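Local coordinates for putative branched-chain amino acid ABC transporter (Rhodospirillum rubrum ATCC 11170, PDB 3HUT), which probably binds branched-chain amino acids as the extracytoplasmic receptor of an ABC transporter, at residues G15-Y20 and G78-T83; P232-I235 and A241-G244; A66-P71 and V300-L305. All coordinates share one frame; numbering follows the deposited sequence.

Contact 1 of 3, residues G15-Y20 and G78-T83; sequences GANAAY and GDFSST
Phe80 and Tyr20 lay their rings on each other in an offset stack, centroids 4.3 Å apart and planes only 9° from parallel. The overlap is displaced so that the outer end of Phe80 lies over the root of the tyrosine: Phe80 CE1 is 3.3 Å from Tyr20 CG, and Phe80 CZ comes equally close to Tyr20 CD2. Tyr20 CB continues the cover as a CH-pi contact, sitting 3.8 Å from the centroid of the Phe80 ring. This is the tight part. The phenyl ring gets there because CG of Phe80 is anti to the backbone N (chi1 177°), which carries it out from its loop toward the start of helix 18-37. At the Asn17 end the fit is looser. The amide group stands across the ring, its plane 56° from that of the phenyl, with Asn17 CG 3.7 Å from Phe80 CE2. All three side chains remain partly open to solvent, so this is a surface stack. With an alanine in place of Phe80, the covered face of Tyr20 would probably lose its stacking partner, leaving the tyrosine ring freer to turn. Another aromatic, Phe278 of helix 277-296, meets Tyr20 edge-to-face. Both segments belong to the parallel-sheet framework of the N-terminal lobe: 15-20 comes after strand 5-11 and opens helix 18-37, while 78-83 begins at the last residue of the neighbouring strand 73-78 and leads into helix 82-95, where Ser81 OG caps the helix at Val84 N.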
loop_
_atom_site.group_PDB
_atom_site.type_symbol
_atom_site.label_atom_id
_atom_site.label_comp_id
_atom_site.label_asym_id
_atom_site.label_seq_id
_atom_site.Cartn_x
_atom_site.Cartn_y
_atom_site.Cartn_z
ATOM N N GLY A 15 -8.329 3.692 -20.685
ATOM C CA GLY A 15 -8.297 4.972 -20.012
ATOM C C GLY A 15 -6.922 5.309 -19.482
ATOM O O GLY A 15 -5.972 4.537 -19.637
ATOM N N ALA A 16 -6.820 6.463 -18.835
ATOM C CA ALA A 16 -5.554 6.940 -18.298
ATOM C C ALA A 16 -4.886 5.985 -17.317
ATOM O O ALA A 16 -3.668 5.995 -17.174
ATOM C CB ALA A 16 -5.761 8.296 -17.634
ATOM N N ASN A 17 -5.681 5.158 -16.646
ATOM C CA ASN A 17 -5.150 4.232 -15.650
ATOM C C ASN A 17 -5.139 2.764 -16.064
ATOM O O ASN A 17 -5.094 1.875 -15.213
ATOM C CB ASN A 17 -5.945 4.400 -14.348
ATOM C CG ASN A 17 -5.586 5.676 -13.612
ATOM O OD1 ASN A 17 -6.427 6.294 -12.953
ATOM N ND2 ASN A 17 -4.325 6.072 -13.706
ATOM N N ALA A 18 -5.166 2.509 -17.368
ATOM C CA ALA A 18 -5.172 1.140 -17.880
ATOM C C ALA A 18 -3.959 0.310 -17.444
ATOM O O ALA A 18 -4.077 -0.893 -17.219
ATOM C CB ALA A 18 -5.269 1.157 -19.410
ATOM N N ALA A 19 -2.800 0.948 -17.329
ATOM C CA ALA A 19 -1.580 0.241 -16.941
ATOM C C ALA A 19 -1.721 -0.460 -15.588
ATOM O O ALA A 19 -1.125 -1.513 -15.347
ATOM C CB ALA A 19 -0.394 1.212 -16.915
ATOM N N TYR A 20 -2.511 0.128 -14.704
ATOM C CA TYR A 20 -2.717 -0.453 -13.391
ATOM C C TYR A 20 -3.600 -1.692 -13.489
ATOM O O TYR A 20 -3.392 -2.673 -12.774
ATOM C CB TYR A 20 -3.336 0.593 -12.470
ATOM C CG TYR A 20 -2.433 1.788 -12.293
ATOM C CD1 TYR A 20 -1.197 1.657 -11.663
ATOM C CD2 TYR A 20 -2.796 3.044 -12.777
ATOM C CE1 TYR A 20 -0.343 2.744 -11.518
ATOM C CE2 TYR A 20 -1.948 4.143 -12.638
ATOM C CZ TYR A 20 -0.723 3.984 -12.006
ATOM O OH TYR A 20 0.122 5.059 -11.854
ATOM N N GLY A 78 -11.905 -5.643 -6.161
ATOM C CA GLY A 78 -12.373 -4.383 -6.674
ATOM C C GLY A 78 -11.770 -3.032 -6.846
ATOM O O GLY A 78 -11.731 -2.201 -5.960
ATOM N N ASP A 79 -11.438 -2.781 -8.090
ATOM C CA ASP A 79 -10.915 -1.516 -8.523
ATOM C C ASP A 79 -9.794 -0.741 -7.912
ATOM O O ASP A 79 -9.553 -0.692 -6.718
ATOM C CB ASP A 79 -12.086 -0.573 -8.778
ATOM C CG ASP A 79 -12.355 -0.388 -10.273
ATOM O OD1 ASP A 79 -11.408 0.034 -10.969
ATOM O OD2 ASP A 79 -13.484 -0.660 -10.760
ATOM N N PHE A 80 -9.108 -0.133 -8.851
ATOM C CA PHE A 80 -7.942 0.665 -8.656
ATOM C C PHE A 80 -8.050 1.925 -7.795
ATOM O O PHE A 80 -7.391 2.036 -6.761
ATOM C CB PHE A 80 -7.447 1.018 -10.037
ATOM C CG PHE A 80 -6.299 1.885 -10.019
ATOM C CD1 PHE A 80 -5.100 1.407 -9.538
ATOM C CD2 PHE A 80 -6.416 3.212 -10.398
ATOM C CE1 PHE A 80 -4.018 2.237 -9.420
ATOM C CE2 PHE A 80 -5.343 4.057 -10.286
ATOM C CZ PHE A 80 -4.137 3.571 -9.793
ATOM N N SER A 81 -8.857 2.885 -8.232
ATOM C CA SER A 81 -8.992 4.137 -7.494
ATOM C C SER A 81 -9.976 4.058 -6.341
ATOM O O SER A 81 -10.900 3.243 -6.348
ATOM C CB SER A 81 -9.427 5.267 -8.427
ATOM O OG SER A 81 -10.760 5.069 -8.861
ATOM N N SER A 82 -9.778 4.922 -5.352
ATOM C CA SER A 82 -10.669 4.965 -4.206
ATOM C C SER A 82 -12.046 5.436 -4.663
ATOM O O SER A 82 -13.067 4.859 -4.285
ATOM C CB SER A 82 -10.111 5.914 -3.139
ATOM O OG SER A 82 -9.028 5.309 -2.450
ATOM N N THR A 83 -12.070 6.474 -5.494
ATOM C CA THR A 83 -13.333 7.020 -5.993
ATOM C C THR A 83 -14.203 5.979 -6.685
ATOM O O THR A 83 -15.396 5.873 -6.411
ATOM C CB THR A 83 -13.098 8.176 -6.986
ATOM O OG1 THR A 83 -12.430 9.250 -6.320
ATOM C CG2 THR A 83 -14.425 8.684 -7.532
#

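Contact 2 of 3, residues P232-I235 and A241-G244; sequences PKFI and AVEG
Val242 presses one methyl onto a face of the Phe234 ring, folding the exit of a short helix back on it, within a beta-alpha-beta unit of the C-terminal lobe. Strand 223-225 runs into helix 232-238, and a 3-10 turn ending at Val242 then returns the chain to strand 246-249, parallel to and paired with the first. The two side chains run antiparallel past one another, and the valine's branch meets the face of the phenyl. Val242 CG1 is 3.7 Å from the centroid of the Phe234 ring and 23° off the ring normal, a CH-pi contact displaced toward the rim. Phe234 CZ is the ring atom nearest to Val242 CG1, at 3.5 Å, and Val242 CB extends the same contact to Phe234 CE2 at 3.7 Å. The phenylalanine can offer its face because CG is anti to the backbone N (chi1 -178°), which swings the outer end of the ring toward the returning chain although its CB leaves the helix more to one side. Tyr204, Ala207 and Leu211 of helix 204-216 also touch the Phe234 side chain, so the ring is buried between that helix and the turn. On the following residue, Glu243, the carboxylate turns to another part of the lobe: OE1 accepts from Glu342 N and OE2 from Gly343 N, tying the turn to the link between strands 331-341 and 344-347. The second methyl of Val242 faces the helix backbone instead of the ring: Val242 CG2 lies 4.0 Å from Ile235 CA and 4.3 Å from the Ile235 side-chain atom CG1.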
loop_
_atom_site.group_PDB
_atom_site.type_symbol
_atom_site.label_atom_id
_atom_site.label_comp_id
_atom_site.label_asym_id
_atom_site.label_seq_id
_atom_site.Cartn_x
_atom_site.Cartn_y
_atom_site.Cartn_z
ATOM N N PRO A 232 13.994 3.421 -7.255
ATOM C CA PRO A 232 15.401 3.482 -7.651
ATOM C C PRO A 232 15.757 4.928 -8.012
ATOM O O PRO A 232 16.908 5.344 -7.887
ATOM C CB PRO A 232 15.471 2.521 -8.845
ATOM C CG PRO A 232 14.069 2.506 -9.379
ATOM C CD PRO A 232 13.226 2.522 -8.133
ATOM N N LYS A 233 14.750 5.697 -8.427
ATOM C CA LYS A 233 14.956 7.093 -8.797
ATOM C C LYS A 233 15.430 7.935 -7.618
ATOM O O LYS A 233 16.119 8.933 -7.809
ATOM C CB LYS A 233 13.672 7.686 -9.391
ATOM C CG LYS A 233 13.254 7.013 -10.695
ATOM C CD LYS A 233 11.952 7.567 -11.260
ATOM C CE LYS A 233 12.132 8.922 -11.947
ATOM N NZ LYS A 233 12.339 10.070 -11.007
ATOM N N PHE A 234 15.074 7.531 -6.402
ATOM C CA PHE A 234 15.498 8.274 -5.219
ATOM C C PHE A 234 17.021 8.291 -5.183
ATOM O O PHE A 234 17.638 9.311 -4.876
ATOM C CB PHE A 234 14.948 7.621 -3.945
ATOM C CG PHE A 234 15.304 8.356 -2.681
ATOM C CD1 PHE A 234 15.031 9.719 -2.549
ATOM C CD2 PHE A 234 15.883 7.681 -1.609
ATOM C CE1 PHE A 234 15.325 10.402 -1.365
ATOM C CE2 PHE A 234 16.183 8.349 -0.421
ATOM C CZ PHE A 234 15.901 9.713 -0.298
ATOM N N ILE A 235 17.620 7.158 -5.525
ATOM C CA ILE A 235 19.069 7.033 -5.536
ATOM C C ILE A 235 19.666 7.658 -6.801
ATOM O O ILE A 235 20.690 8.332 -6.737
ATOM C CB ILE A 235 19.480 5.546 -5.430
ATOM C CG1 ILE A 235 18.957 4.980 -4.101
ATOM C CG2 ILE A 235 20.995 5.402 -5.539
ATOM C CD1 ILE A 235 19.116 3.481 -3.956
ATOM N N ALA A 241 24.111 11.905 -1.559
ATOM C CA ALA A 241 23.293 12.610 -0.577
ATOM C C ALA A 241 22.203 11.777 0.100
ATOM O O ALA A 241 21.755 12.125 1.193
ATOM C CB ALA A 241 22.676 13.858 -1.212
ATOM N N VAL A 242 21.773 10.685 -0.525
ATOM C CA VAL A 242 20.724 9.871 0.086
ATOM C C VAL A 242 21.241 8.658 0.854
ATOM O O VAL A 242 20.455 7.882 1.405
ATOM C CB VAL A 242 19.665 9.419 -0.965
ATOM C CG1 VAL A 242 18.982 10.651 -1.558
ATOM C CG2 VAL A 242 20.308 8.577 -2.062
ATOM N N GLU A 243 22.559 8.496 0.904
ATOM C CA GLU A 243 23.141 7.379 1.641
ATOM C C GLU A 243 22.762 7.516 3.114
ATOM O O GLU A 243 22.855 8.602 3.683
ATOM C CB GLU A 243 24.666 7.389 1.511
ATOM C CG GLU A 243 25.180 6.953 0.152
ATOM C CD GLU A 243 25.041 5.462 -0.069
ATOM O OE1 GLU A 243 25.665 4.690 0.691
ATOM O OE2 GLU A 243 24.313 5.059 -1.000
ATOM N N GLY A 244 22.328 6.421 3.726
ATOM C CA GLY A 244 21.962 6.473 5.127
ATOM C C GLY A 244 20.505 6.790 5.417
ATOM O O GLY A 244 20.067 6.654 6.558
#

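Contact 3 of 3, residues A66-P71 and V300-L305; sequences AFVDDP and VTRESL
Arg302 reaches the carbonyl of Val68 because its CG is anti to its own carbonyl carbon (chi1 -68°) and the chain beyond runs fully extended to NE, bringing the guanidinium end-on to the last turn of helix 57-69. Two nitrogens then grip one oxygen. Arg302 NH1 donates to Val68 O over 3.1 Å, in the carbonyl plane and on a lone pair; Arg302 NH2 donates to the same oxygen over 3.0 Å, but from 44° above that plane. The oxygen stays within a few degrees of the guanidinium plane. The Val68 side chain lies roughly perpendicular to that of Arg302, with Val68 CG1 4.0 Å from Arg302 NH1. In this Rossmann-like lobe, helix 57-69 links strand 46-52 to strand 73-78, and Arg302 NE bonds to Val73 O at the start of the latter. The arginine's positive charge would probably be favoured by the partial negative charge of that helix's C-terminal end. Its own helix begins in a capping box: Ser304 N donates to Thr301 OG1 at 3.0 Å, and Thr301 N returns the bond to Ser304 OG at 2.9 Å.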
loop_
_atom_site.group_PDB
_atom_site.type_symbol
_atom_site.label_atom_id
_atom_site.label_comp_id
_atom_site.label_asym_id
_atom_site.label_seq_id
_atom_site.Cartn_x
_atom_site.Cartn_y
_atom_site.Cartn_z
ATOM N N ALA A 66 -24.224 -5.791 -12.303
ATOM C CA ALA A 66 -24.053 -7.022 -13.066
ATOM C C ALA A 66 -23.527 -8.176 -12.212
ATOM O O ALA A 66 -24.049 -9.289 -12.282
ATOM C CB ALA A 66 -23.117 -6.773 -14.258
ATOM N N PHE A 67 -22.489 -7.917 -11.419
ATOM C CA PHE A 67 -21.930 -8.953 -10.555
ATOM C C PHE A 67 -22.946 -9.389 -9.502
ATOM O O PHE A 67 -23.058 -10.573 -9.182
ATOM C CB PHE A 67 -20.671 -8.456 -9.839
ATOM C CG PHE A 67 -19.451 -8.367 -10.720
ATOM C CD1 PHE A 67 -19.283 -9.225 -11.801
ATOM C CD2 PHE A 67 -18.439 -7.457 -10.423
ATOM C CE1 PHE A 67 -18.120 -9.177 -12.574
ATOM C CE2 PHE A 67 -17.274 -7.402 -11.188
ATOM C CZ PHE A 67 -17.113 -8.261 -12.264
ATOM N N VAL A 68 -23.673 -8.421 -8.954
ATOM C CA VAL A 68 -24.678 -8.702 -7.933
ATOM C C VAL A 68 -25.777 -9.595 -8.506
ATOM O O VAL A 68 -26.243 -10.529 -7.851
ATOM C CB VAL A 68 -25.294 -7.382 -7.394
ATOM C CG1 VAL A 68 -26.542 -7.675 -6.545
ATOM C CG2 VAL A 68 -24.255 -6.636 -6.559
ATOM N N ASP A 69 -26.164 -9.314 -9.746
ATOM C CA ASP A 69 -27.206 -10.072 -10.430
ATOM C C ASP A 69 -26.798 -11.475 -10.865
ATOM O O ASP A 69 -27.654 -12.278 -11.235
ATOM C CB ASP A 69 -27.711 -9.289 -11.644
ATOM C CG ASP A 69 -28.953 -8.485 -11.337
ATOM O OD1 ASP A 69 -30.004 -9.107 -11.070
ATOM O OD2 ASP A 69 -28.886 -7.239 -11.360
ATOM N N ASP A 70 -25.500 -11.770 -10.843
ATOM C CA ASP A 70 -25.030 -13.101 -11.217
ATOM C C ASP A 70 -24.792 -13.895 -9.934
ATOM O O ASP A 70 -23.768 -13.728 -9.274
ATOM C CB ASP A 70 -23.726 -13.020 -12.011
ATOM C CG ASP A 70 -23.290 -14.371 -12.548
ATOM O OD1 ASP A 70 -23.713 -15.406 -11.987
ATOM O OD2 ASP A 70 -22.513 -14.401 -13.525
ATOM N N PRO A 71 -25.735 -14.781 -9.572
ATOM C CA PRO A 71 -25.624 -15.597 -8.357
ATOM C C PRO A 71 -24.330 -16.397 -8.207
ATOM O O PRO A 71 -23.983 -16.813 -7.102
ATOM C CB PRO A 71 -26.861 -16.492 -8.434
ATOM C CG PRO A 71 -27.074 -16.634 -9.908
ATOM C CD PRO A 71 -26.879 -15.222 -10.387
ATOM N N VAL A 300 -19.442 -21.936 -0.170
ATOM C CA VAL A 300 -19.288 -20.541 0.215
ATOM C C VAL A 300 -20.406 -19.640 -0.322
ATOM O O VAL A 300 -20.885 -19.828 -1.436
ATOM C CB VAL A 300 -17.925 -19.994 -0.287
ATOM C CG1 VAL A 300 -17.796 -20.222 -1.781
ATOM C CG2 VAL A 300 -17.799 -18.505 0.026
ATOM N N THR A 301 -20.822 -18.671 0.489
ATOM C CA THR A 301 -21.841 -17.709 0.084
ATOM C C THR A 301 -21.230 -16.322 0.255
ATOM O O THR A 301 -20.170 -16.171 0.867
ATOM C CB THR A 301 -23.103 -17.773 0.967
ATOM O OG1 THR A 301 -22.759 -17.418 2.313
ATOM C CG2 THR A 301 -23.710 -19.167 0.946
ATOM N N ARG A 302 -21.900 -15.312 -0.282
ATOM C CA ARG A 302 -21.417 -13.945 -0.175
ATOM C C ARG A 302 -21.253 -13.568 1.293
ATOM O O ARG A 302 -20.267 -12.933 1.680
ATOM C CB ARG A 302 -22.403 -12.995 -0.863
ATOM C CG ARG A 302 -22.444 -13.179 -2.372
ATOM C CD ARG A 302 -23.486 -12.298 -3.055
ATOM N NE ARG A 302 -23.411 -12.466 -4.502
ATOM C CZ ARG A 302 -24.256 -11.940 -5.387
ATOM N NH1 ARG A 302 -25.275 -11.187 -4.993
ATOM N NH2 ARG A 302 -24.083 -12.182 -6.681
ATOM N N GLU A 303 -22.220 -13.986 2.107
ATOM C CA GLU A 303 -22.219 -13.699 3.538
ATOM C C GLU A 303 -21.085 -14.409 4.275
ATOM O O GLU A 303 -20.398 -13.803 5.096
ATOM C CB GLU A 303 -23.557 -14.115 4.164
ATOM C CG GLU A 303 -24.792 -13.647 3.404
ATOM C CD GLU A 303 -24.954 -14.341 2.058
ATOM O OE1 GLU A 303 -24.950 -15.588 2.023
ATOM O OE2 GLU A 303 -25.090 -13.644 1.033
ATOM N N SER A 304 -20.900 -15.697 3.999
ATOM C CA SER A 304 -19.847 -16.449 4.666
ATOM C C SER A 304 -18.476 -15.978 4.193
ATOM O O SER A 304 -17.508 -16.010 4.955
ATOM C CB SER A 304 -20.004 -17.954 4.419
ATOM O OG SER A 304 -19.623 -18.313 3.103
ATOM N N LEU A 305 -18.397 -15.537 2.939
ATOM C CA LEU A 305 -17.135 -15.049 2.405
ATOM C C LEU A 305 -16.780 -13.715 3.057
ATOM O O LEU A 305 -15.606 -13.424 3.282
ATOM C CB LEU A 305 -17.211 -14.892 0.881
ATOM C CG LEU A 305 -15.946 -14.355 0.191
ATOM C CD1 LEU A 305 -14.715 -15.133 0.648
ATOM C CD2 LEU A 305 -16.112 -14.465 -1.328
#

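How the contacts relate
Contacts 1 and 3 belong to the N-terminal lobe, their centres about 23 Å apart and their nearest atoms about 7 Å apart. Their segments alternate along the chain, and helix 277-296 adjoins both, through Phe278 beside Tyr20 and through Met289, Ala292 and Val293 against Leu305. Contact 2 lies in the other lobe, in the chain between the two segments of contact 3, yet about 47 Å from it between centres and across the middle of the molecule. Contact 1 comes closer to contact 2 than contact 3 does, about 12 Å against about 32 Å between nearest atoms. In relatives the amino acid is held in the cleft between lobes, and the position of contact 1 is consistent with lying beside it.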